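Local coordinates for histidine-containing phosphotransfer protein 2 (PDB 1YVI) that relays phosphoryl groups between cytokinin sensor histidine kinases and B-type response regulators in the multistep His-to-Asp phosphorelay of rice, at residues H80-K83 with G84-S88; F101-F104 with C105-S109; V69-F72 with D73-D76. All coordinates share one frame; numbering follows the deposited sequence. Where two conformers were deposited one is given.

Contact 1 (H80-K83 with G84-S88); sequences HQLK and GSSAS
Ser-86 folds its hydroxyl back onto the carbonyl of Leu-82, one turn earlier in helix 72-89 of this all-helical HPt fold. OG of Ser-86 donates to O of Leu-82 at 2.7 Å, and the backbone N of Ser-86 donates to the same oxygen at 2.9 Å. The two donors reach that carbonyl from opposite faces of its plane. Ser-86 can do this because its OG stands beside its own backbone N, chi1 -62°, on the side that faces the preceding turn. A third, weak bond comes from OG of Ser-85, 3.3 Å from O of Leu-82. Replacing Ser-86 by alanine removes the hydroxyl bond and would probably leave O of Leu-82 with the main-chain N-H and the weak Ser-85 bond, and CD1 of Leu-82 without its hydroxyl neighbour.

The other main-chain acceptors are met in regular helical fashion: O of His-80 by N of Gly-84 at 3.0 Å, O of Gln-81 by N of Ser-85 at 2.9 Å, and O of Lys-83 by N of Ala-87 at 2.9 Å, the first two nearly straight and the third more bent (154°). Ser-86 is buried against Phe-50 and Val-94, where folding the hydroxyl inward satisfies it within its own helix. Leu-82 packs on Ala-54 and Cys-98, joining helices 42-65 and 92-106. His-80, the predicted phosphorylation site, is exposed and unmodified here, and its side chain points away from residues 84-88. On the inner side, CD1 of Leu-82 lies 3.6 Å from OG of Ser-86.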
ATOM      1  N   HIS A  80       4.934   9.825   7.012  1.00 15.33           N
ATOM      2  CA  HIS A  80       6.278   9.310   6.861  1.00 13.41           C
ATOM      3  C   HIS A  80       6.272   7.806   7.145  1.00 14.54           C
ATOM      4  O   HIS A  80       6.930   7.044   6.471  1.00 14.24           O
ATOM      5  CB  HIS A  80       7.200  10.029   7.878  1.00 16.63           C
ATOM      6  CG  HIS A  80       8.642   9.606   7.806  1.00 18.29           C
ATOM      7  ND1 HIS A  80       9.200   8.699   8.694  1.00 23.85           N
ATOM      8  CD2 HIS A  80       9.635   9.953   6.941  1.00 21.03           C
ATOM      9  CE1 HIS A  80      10.466   8.481   8.360  1.00 27.49           C
ATOM     10  NE2 HIS A  80      10.763   9.251   7.319  1.00 21.89           N
ATOM     11  N   GLN A  81       5.526   7.385   8.163  1.00 14.18           N
ATOM     12  CA  GLN A  81       5.384   5.943   8.440  1.00 17.70           C
ATOM     13  C   GLN A  81       4.785   5.225   7.243  1.00 17.04           C
ATOM     14  O   GLN A  81       5.229   4.134   6.926  1.00 14.34           O
ATOM     15  CB  GLN A  81       4.427   5.673   9.591  1.00 14.45           C
ATOM     16  CG  GLN A  81       4.936   5.948  10.895  1.00 31.41           C
ATOM     17  CD  GLN A  81       4.185   5.150  11.976  1.00 38.47           C
ATOM     18  OE1 GLN A  81       4.743   4.893  13.039  1.00 45.51           O
ATOM     19  NE2 GLN A  81       2.928   4.794  11.723  1.00 35.96           N
ATOM     20  N   LEU A  82       3.707   5.775   6.670  1.00 14.49           N
ATOM     21  CA  LEU A  82       3.031   5.099   5.557  1.00 12.83           C
ATOM     22  C   LEU A  82       3.986   5.051   4.351  1.00 13.26           C
ATOM     23  O   LEU A  82       3.984   4.099   3.622  1.00 12.55           O
ATOM     24  CB  LEU A  82       1.735   5.828   5.167  1.00 12.66           C
ATOM     25  CG  LEU A  82       0.909   5.228   4.032  1.00 17.95           C
ATOM     26  CD1 LEU A  82       0.603   3.749   4.290  1.00 18.59           C
ATOM     27  CD2 LEU A  82      -0.382   6.040   3.873  1.00 19.27           C
ATOM     28  N   LYS A  83       4.749   6.124   4.142  1.00 11.30           N
ATOM     29  CA  LYS A  83       5.740   6.193   3.083  1.00 14.30           C
ATOM     30  C   LYS A  83       6.738   5.055   3.214  1.00 15.03           C
ATOM     31  O   LYS A  83       7.048   4.374   2.233  1.00 16.89           O
ATOM     32  CB  LYS A  83       6.521   7.488   3.167  1.00 10.65           C
ATOM     33  CG  LYS A  83       7.336   7.685   1.913  1.00 17.45           C
ATOM     34  CD  LYS A  83       8.438   8.649   2.121  1.00 26.51           C
ATOM     35  CE  LYS A  83       9.691   7.974   2.535  1.00 43.10           C
ATOM     36  NZ  LYS A  83      10.552   7.799   1.336  1.00 53.24           N
ATOM     37  N   GLY A  84       7.264   4.879   4.427  1.00 16.87           N
ATOM     38  CA  GLY A  84       8.168   3.768   4.719  1.00 17.75           C
ATOM     39  C   GLY A  84       7.564   2.380   4.582  1.00 14.75           C
ATOM     40  O   GLY A  84       8.201   1.512   3.988  1.00 18.23           O
ATOM     41  N   SER A  85       6.367   2.115   5.128  1.00 16.49           N
ATOM     42  CA  SER A  85       5.759   0.817   4.907  1.00 19.65           C
ATOM     43  C   SER A  85       5.406   0.528   3.438  1.00 20.56           C
ATOM     44  O   SER A  85       5.534  -0.626   2.965  1.00 17.26           O
ATOM     45  CB  SER A  85       4.549   0.542   5.827  1.00 18.73           C
ATOM     46  OG  SER A  85       3.481   1.405   5.482  1.00 33.02           O
ATOM     47  N   SER A  86       4.941   1.558   2.730  1.00 15.15           N
ATOM     48  CA  SER A  86       4.646   1.431   1.324  1.00 13.27           C
ATOM     49  C   SER A  86       5.951   1.133   0.569  1.00 11.25           C
ATOM     50  O   SER A  86       5.958   0.258  -0.283  1.00 17.97           O
ATOM     51  CB  SER A  86       4.010   2.743   0.776  1.00 11.66           C
ATOM     52  OG  SER A  86       2.787   2.924   1.495  1.00 19.49           O
ATOM     53  N   ALA A  87       7.042   1.836   0.860  1.00 13.07           N
ATOM     54  CA  ALA A  87       8.297   1.578   0.143  1.00 15.46           C
ATOM     55  C   ALA A  87       8.724   0.085   0.299  1.00 20.59           C
ATOM     56  O   ALA A  87       9.119  -0.609  -0.665  1.00 18.24           O
ATOM     57  CB  ALA A  87       9.402   2.534   0.678  1.00 15.21           C
ATOM     58  N   SER A  88       8.586  -0.416   1.523  1.00 19.30           N
ATOM     59  CA  SER A  88       9.039  -1.763   1.888  1.00 19.68           C
ATOM     60  C   SER A  88       8.229  -2.880   1.252  1.00 21.05           C
ATOM     61  O   SER A  88       8.742  -3.979   1.081  1.00 25.28           O
ATOM     62  CB  SER A  88       8.950  -1.917   3.415  0.65 21.89           C
ATOM     63  OG  SER A  88       9.957  -1.139   4.021  0.65 23.82           O
TER

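Contact 2 (F101-F104 with C105-S109); sequences FRQF and CQDKS
Gln-103 and Asp-107 clasp each other across the last turn of helix 92-106, NE2 of Gln-103 donating to OD1 of Asp-107 at 2.9 Å. The carboxylate oxygen lies in the amide plane of Gln-103, whereas the donor meets the carboxylate from above, with the two flat groups turned 48° apart. The glutamine chain bends at chi2 (64°), which folds its amide back towards the helix end. The same NE2 makes a weak bond to OE1 of Gln-106, and a water donates to that OE1 at 3.0 Å.

Beneath this surface cluster the backbone carries the turn: N of Asp-107 donates to O of Gln-103 at 2.8 Å, and N of Gln-106 to O of Arg-102. At Lys-108 the chain takes a positive phi of 51° and closes a Schellman motif, in which N of Ser-109 binds O of Phe-104 at 3.0 Å almost straight. Ser-109 then serves as N-cap of the next helix, its OG bonded to N of Gly-112.

Phe-101 and Cys-105 are buried against the neighbouring helices. Phe-101 packs on Cys-113, Ala-116 and Val-120 of helix 110-142 and on Val-79, while Phe-104, partly exposed, also touches Ala-116. The helix end is thus seated on helix 110-142, with Cys-105 meeting Val-75 of helix 72-89.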
ATOM      1  N   PHE A 101       2.990  14.776   0.026  1.00 17.54           N
ATOM      2  CA  PHE A 101       2.060  15.081   1.113  1.00 19.00           C
ATOM      3  C   PHE A 101       2.751  15.933   2.172  1.00 15.34           C
ATOM      4  O   PHE A 101       2.109  16.795   2.800  1.00 16.07           O
ATOM      5  CB  PHE A 101       1.531  13.705   1.635  1.00 17.81           C
ATOM      6  CG  PHE A 101       0.295  13.748   2.495  1.00 18.35           C
ATOM      7  CD1 PHE A 101       0.076  14.751   3.443  1.00 12.00           C
ATOM      8  CD2 PHE A 101      -0.623  12.694   2.427  1.00 14.89           C
ATOM      9  CE1 PHE A 101      -1.066  14.724   4.279  1.00 14.40           C
ATOM     10  CE2 PHE A 101      -1.786  12.673   3.283  1.00 18.95           C
ATOM     11  CZ  PHE A 101      -2.000  13.685   4.189  1.00 16.01           C
ATOM     12  N   ARG A 102       4.071  15.745   2.367  1.00 19.01           N
ATOM     13  CA  ARG A 102       4.839  16.578   3.343  1.00 18.73           C
ATOM     14  C   ARG A 102       4.692  18.094   3.144  1.00 20.56           C
ATOM     15  O   ARG A 102       4.769  18.882   4.100  1.00 19.55           O
ATOM     16  CB  ARG A 102       6.355  16.306   3.268  1.00 19.82           C
ATOM     17  CG  ARG A 102       6.795  14.903   3.720  1.00 25.37           C
ATOM     18  CD  ARG A 102       8.230  14.882   4.292  1.00 19.35           C
ATOM     19  NE  ARG A 102       8.293  15.489   5.610  1.00 23.10           N
ATOM     20  CZ  ARG A 102       9.330  16.171   6.090  1.00 24.30           C
ATOM     21  NH1 ARG A 102      10.442  16.315   5.365  1.00 27.95           N
ATOM     22  NH2 ARG A 102       9.253  16.718   7.309  1.00 17.59           N
ATOM     23  N   GLN A 103       4.635  18.516   1.883  1.00 16.27           N
ATOM     24  CA  GLN A 103       4.551  19.959   1.588  1.00 18.08           C
ATOM     25  C   GLN A 103       3.304  20.601   2.257  1.00 13.41           C
ATOM     26  O   GLN A 103       3.392  21.699   2.768  1.00 18.09           O
ATOM     27  CB  GLN A 103       4.544  20.200   0.084  1.00 17.06           C
ATOM     28  CG  GLN A 103       4.545  21.674  -0.288  1.00 20.75           C
ATOM     29  CD  GLN A 103       5.804  22.359   0.152  1.00 25.45           C
ATOM     30  OE1 GLN A 103       6.889  21.910  -0.185  1.00 30.99           O
ATOM     31  NE2 GLN A 103       5.674  23.462   0.908  1.00 23.22           N
ATOM     32  N   PHE A 104       2.171  19.918   2.218  1.00 13.45           N
ATOM     33  CA  PHE A 104       0.927  20.398   2.863  1.00 14.43           C
ATOM     34  C   PHE A 104       1.041  20.495   4.366  1.00 16.83           C
ATOM     35  O   PHE A 104       0.395  21.334   4.976  1.00 15.11           O
ATOM     36  CB  PHE A 104      -0.269  19.572   2.402  1.00 10.82           C
ATOM     37  CG  PHE A 104      -0.300  19.389   0.909  1.00 12.78           C
ATOM     38  CD1 PHE A 104      -0.336  20.533   0.048  1.00 17.40           C
ATOM     39  CD2 PHE A 104      -0.232  18.140   0.351  1.00 12.56           C
ATOM     40  CE1 PHE A 104      -0.304  20.382  -1.307  1.00 17.17           C
ATOM     41  CE2 PHE A 104      -0.192  17.971  -1.047  1.00 15.20           C
ATOM     42  CZ  PHE A 104      -0.231  19.112  -1.879  1.00 15.01           C
ATOM     43  N   CYS A 105       1.862  19.630   4.977  1.00 20.32           N
ATOM     44  CA  CYS A 105       2.188  19.745   6.431  1.00 16.17           C
ATOM     45  C   CYS A 105       3.045  20.943   6.706  1.00 19.10           C
ATOM     46  O   CYS A 105       2.770  21.694   7.629  1.00 17.43           O
ATOM     47  CB  CYS A 105       2.912  18.496   6.928  1.00 16.58           C
ATOM     48  SG  CYS A 105       1.836  17.058   6.889  1.00 16.07           S
ATOM     49  N   GLN A 106       4.038  21.170   5.850  1.00 18.90           N
ATOM     50  CA  GLN A 106       4.851  22.372   5.948  1.00 19.95           C
ATOM     51  C   GLN A 106       4.055  23.646   5.725  1.00 19.32           C
ATOM     52  O   GLN A 106       4.308  24.655   6.386  1.00 15.92           O
ATOM     53  CB  GLN A 106       6.000  22.318   4.943  1.00 24.71           C
ATOM     54  CG  GLN A 106       6.653  23.688   4.752  1.00 33.13           C
ATOM     55  CD  GLN A 106       8.033  23.623   4.132  1.00 42.42           C
ATOM     56  OE1 GLN A 106       8.218  23.119   3.016  1.00 42.92           O
ATOM     57  NE2 GLN A 106       9.023  24.140   4.862  1.00 46.65           N
ATOM     58  N   ASP A 107       3.099  23.618   4.787  1.00 17.21           N
ATOM     59  CA  ASP A 107       2.215  24.772   4.529  1.00 15.26           C
ATOM     60  C   ASP A 107       1.183  24.933   5.617  1.00 17.14           C
ATOM     61  O   ASP A 107       0.422  25.915   5.628  1.00 17.44           O
ATOM     62  CB  ASP A 107       1.453  24.593   3.193  1.00 15.41           C
ATOM     63  CG  ASP A 107       2.364  24.687   1.972  1.00 18.39           C
ATOM     64  OD1 ASP A 107       3.553  25.067   2.131  1.00 17.18           O
ATOM     65  OD2 ASP A 107       1.903  24.328   0.863  1.00 20.64           O
ATOM     66  N   LYS A 108       1.098  23.945   6.500  1.00 14.43           N
ATOM     67  CA  LYS A 108       0.067  23.906   7.512  1.00 13.42           C
ATOM     68  C   LYS A 108      -1.338  24.103   6.899  1.00 16.87           C
ATOM     69  O   LYS A 108      -2.119  24.933   7.333  1.00 14.37           O
ATOM     70  CB  LYS A 108       0.338  24.916   8.614  1.00 18.11           C
ATOM     71  CG  LYS A 108       1.708  24.681   9.307  1.00 19.71           C
ATOM     72  CD  LYS A 108       1.931  25.769  10.355  1.00 31.61           C
ATOM     73  CE  LYS A 108       3.006  25.407  11.333  1.00 39.95           C
ATOM     74  NZ  LYS A 108       2.737  26.089  12.656  1.00 47.38           N
ATOM     75  N   SER A 109      -1.630  23.305   5.867  1.00 14.14           N
ATOM     76  CA  SER A 109      -2.882  23.385   5.133  1.00 13.60           C
ATOM     77  C   SER A 109      -3.717  22.123   5.391  1.00 16.23           C
ATOM     78  O   SER A 109      -3.472  21.077   4.818  1.00 11.70           O
ATOM     79  CB  SER A 109      -2.556  23.438   3.640  1.00 14.95           C
ATOM     80  OG  SER A 109      -3.738  23.596   2.859  1.00 16.47           O
TER
HETATM   81  O   HOH W   1       8.891  23.203   0.108  1.00 48.57           O

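Contact 3 (V69-F72 with D73-D76); sequences VVNF and DKVD
The carbonyl oxygen of Asn-71 is gripped by two amides at the N-terminus of helix 72-89: N of Val-75 donates to it at 3.1 Å, straight and in the carbonyl plane, and N of Lys-74 adds a weak bond. Asn-71 is the N-cap residue, and its side chain closes the cap, OD1 accepting from N of Lys-74 at 3.2 Å. That amide comes from above the plane of the side-chain C=O, 70° out of it, rather than along a lone pair. With CG opposite the backbone N across CA-CB (chi1 180°), the amide lies over the first turn, where its CG and ND2 both rest 3.5 Å from CB of Lys-74. The two side chains run at about a right angle, and the lysine continues extended away from the cap.

One residue on, N of Asp-76 bonds to O of Phe-72 at 3.0 Å. The carboxylate of Asp-76 has its partner in Arg-102 of helix 92-106.

On the apolar side, Val-70, in the loop before the cap, packs on the ring of Phe-72, the first residue of the helix, and Leu-65 and Arg-110 lie beside the valine. Val-75, buried against Ile-61 and Leu-64, brings CG2 to 4.0 Å from CG1 of Val-70. That same CG1 sits over the centre of the Phe-72 ring, 3.5 Å above its plane.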
ATOM      1  N   VAL A  69      -7.719  22.075  16.085  1.00 23.42           N
ATOM      2  CA  VAL A  69      -6.368  22.492  15.821  1.00 24.11           C
ATOM      3  C   VAL A  69      -5.624  21.264  15.255  1.00 19.62           C
ATOM      4  O   VAL A  69      -5.654  20.200  15.861  1.00 19.41           O
ATOM      5  CB  VAL A  69      -5.720  23.043  17.139  1.00 24.57           C
ATOM      6  CG1 VAL A  69      -4.282  23.458  16.930  1.00 26.24           C
ATOM      7  CG2 VAL A  69      -6.567  24.263  17.675  1.00 28.96           C
ATOM      8  N   VAL A  70      -5.019  21.389  14.086  1.00 17.43           N
ATOM      9  CA  VAL A  70      -4.397  20.215  13.472  1.00 16.03           C
ATOM     10  C   VAL A  70      -2.959  20.165  13.945  1.00 18.93           C
ATOM     11  O   VAL A  70      -2.245  21.191  13.914  1.00 17.28           O
ATOM     12  CB  VAL A  70      -4.443  20.254  11.942  1.00 14.19           C
ATOM     13  CG1 VAL A  70      -3.634  19.097  11.379  1.00 12.64           C
ATOM     14  CG2 VAL A  70      -5.894  20.131  11.466  1.00 15.53           C
ATOM     15  N   ASN A  71      -2.532  18.981  14.398  1.00 17.44           N
ATOM     16  CA  ASN A  71      -1.124  18.792  14.761  1.00 16.06           C
ATOM     17  C   ASN A  71      -0.425  18.342  13.475  1.00 17.94           C
ATOM     18  O   ASN A  71      -0.385  17.141  13.206  1.00 14.30           O
ATOM     19  CB  ASN A  71      -1.016  17.707  15.816  1.00 15.56           C
ATOM     20  CG  ASN A  71       0.405  17.448  16.240  1.00 20.34           C
ATOM     21  OD1 ASN A  71       1.370  17.906  15.620  1.00 17.79           O
ATOM     22  ND2 ASN A  71       0.539  16.742  17.347  1.00 22.31           N
ATOM     23  N   PHE A  72       0.127  19.299  12.712  1.00 15.74           N
ATOM     24  CA  PHE A  72       0.753  18.992  11.436  1.00 16.02           C
ATOM     25  C   PHE A  72       2.046  18.184  11.573  1.00 18.93           C
ATOM     26  O   PHE A  72       2.415  17.460  10.671  1.00 13.31           O
ATOM     27  CB  PHE A  72       0.980  20.296  10.622  1.00 16.77           C
ATOM     28  CG  PHE A  72      -0.309  20.904  10.105  1.00 13.64           C
ATOM     29  CD1 PHE A  72      -0.979  20.296   9.048  1.00 12.95           C
ATOM     30  CD2 PHE A  72      -0.867  22.040  10.711  1.00 15.23           C
ATOM     31  CE1 PHE A  72      -2.203  20.802   8.569  1.00 13.58           C
ATOM     32  CE2 PHE A  72      -2.088  22.579  10.245  1.00 16.47           C
ATOM     33  CZ  PHE A  72      -2.762  21.933   9.151  1.00 10.61           C
ATOM     34  N   ASP A  73       2.749  18.316  12.693  1.00 13.44           N
ATOM     35  CA  ASP A  73       3.952  17.502  12.903  1.00 16.74           C
ATOM     36  C   ASP A  73       3.609  16.022  12.993  1.00 14.01           C
ATOM     37  O   ASP A  73       4.339  15.216  12.451  1.00 15.89           O
ATOM     38  CB  ASP A  73       4.643  17.890  14.202  1.00 16.92           C
ATOM     39  CG  ASP A  73       5.252  19.266  14.146  1.00 23.58           C
ATOM     40  OD1 ASP A  73       5.697  19.717  13.069  1.00 29.60           O
ATOM     41  OD2 ASP A  73       5.366  19.837  15.219  1.00 31.64           O
ATOM     42  N   LYS A  74       2.471  15.703  13.625  1.00 12.10           N
ATOM     43  CA  LYS A  74       2.006  14.332  13.777  1.00 13.84           C
ATOM     44  C   LYS A  74       1.408  13.774  12.480  1.00 13.44           C
ATOM     45  O   LYS A  74       1.659  12.617  12.096  1.00 13.25           O
ATOM     46  CB  LYS A  74       1.031  14.223  14.954  1.00 15.69           C
ATOM     47  CG  LYS A  74       0.795  12.762  15.400  1.00 19.90           C
ATOM     48  CD  LYS A  74      -0.108  12.717  16.658  1.00 20.14           C
ATOM     49  CE  LYS A  74      -0.427  11.247  17.073  1.00 27.90           C
ATOM     50  NZ  LYS A  74      -0.971  11.179  18.488  1.00 29.43           N
ATOM     51  N   VAL A  75       0.670  14.598  11.749  1.00 11.36           N
ATOM     52  CA  VAL A  75       0.337  14.218  10.374  1.00  9.62           C
ATOM     53  C   VAL A  75       1.539  13.825   9.544  1.00  9.95           C
ATOM     54  O   VAL A  75       1.556  12.789   8.856  1.00 13.00           O
ATOM     55  CB  VAL A  75      -0.501  15.369   9.679  1.00 13.99           C
ATOM     56  CG1 VAL A  75      -0.881  14.954   8.205  1.00 16.01           C
ATOM     57  CG2 VAL A  75      -1.785  15.651  10.536  1.00 11.03           C
ATOM     58  N   ASP A  76       2.545  14.662   9.561  1.00  9.55           N
ATOM     59  CA  ASP A  76       3.742  14.461   8.768  1.00 13.64           C
ATOM     60  C   ASP A  76       4.408  13.140   9.216  1.00 11.71           C
ATOM     61  O   ASP A  76       4.827  12.324   8.389  1.00 13.86           O
ATOM     62  CB  ASP A  76       4.636  15.674   9.040  1.00 13.46           C
ATOM     63  CG  ASP A  76       5.678  15.928   7.980  1.00 17.90           C
ATOM     64  OD1 ASP A  76       5.799  15.209   6.981  1.00 19.55           O
ATOM     65  OD2 ASP A  76       6.446  16.888   8.188  1.00 17.23           O
TER

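How the contacts relate
Contacts 1 and 3 both lie on helix 72-89, their centres 18 Å apart: contact 3 caps its N-terminus, and contact 1 covers its later turns beginning at His-80, the predicted phosphorylation site. Contact 2 ends the following helix, 92-106, and its centre is about 9 Å from that of contact 3. These two touch directly. NE of Arg-102 forms a salt bridge with OD1 of Asp-76 at 2.9 Å, CZ of Phe-72 packs 3.4 Å from C of Lys-108, and SG of Cys-105 lies 3.7 Å from CG1 of Val-75. Contact 2 does not touch contact 1; their nearest atoms are about 6 Å apart.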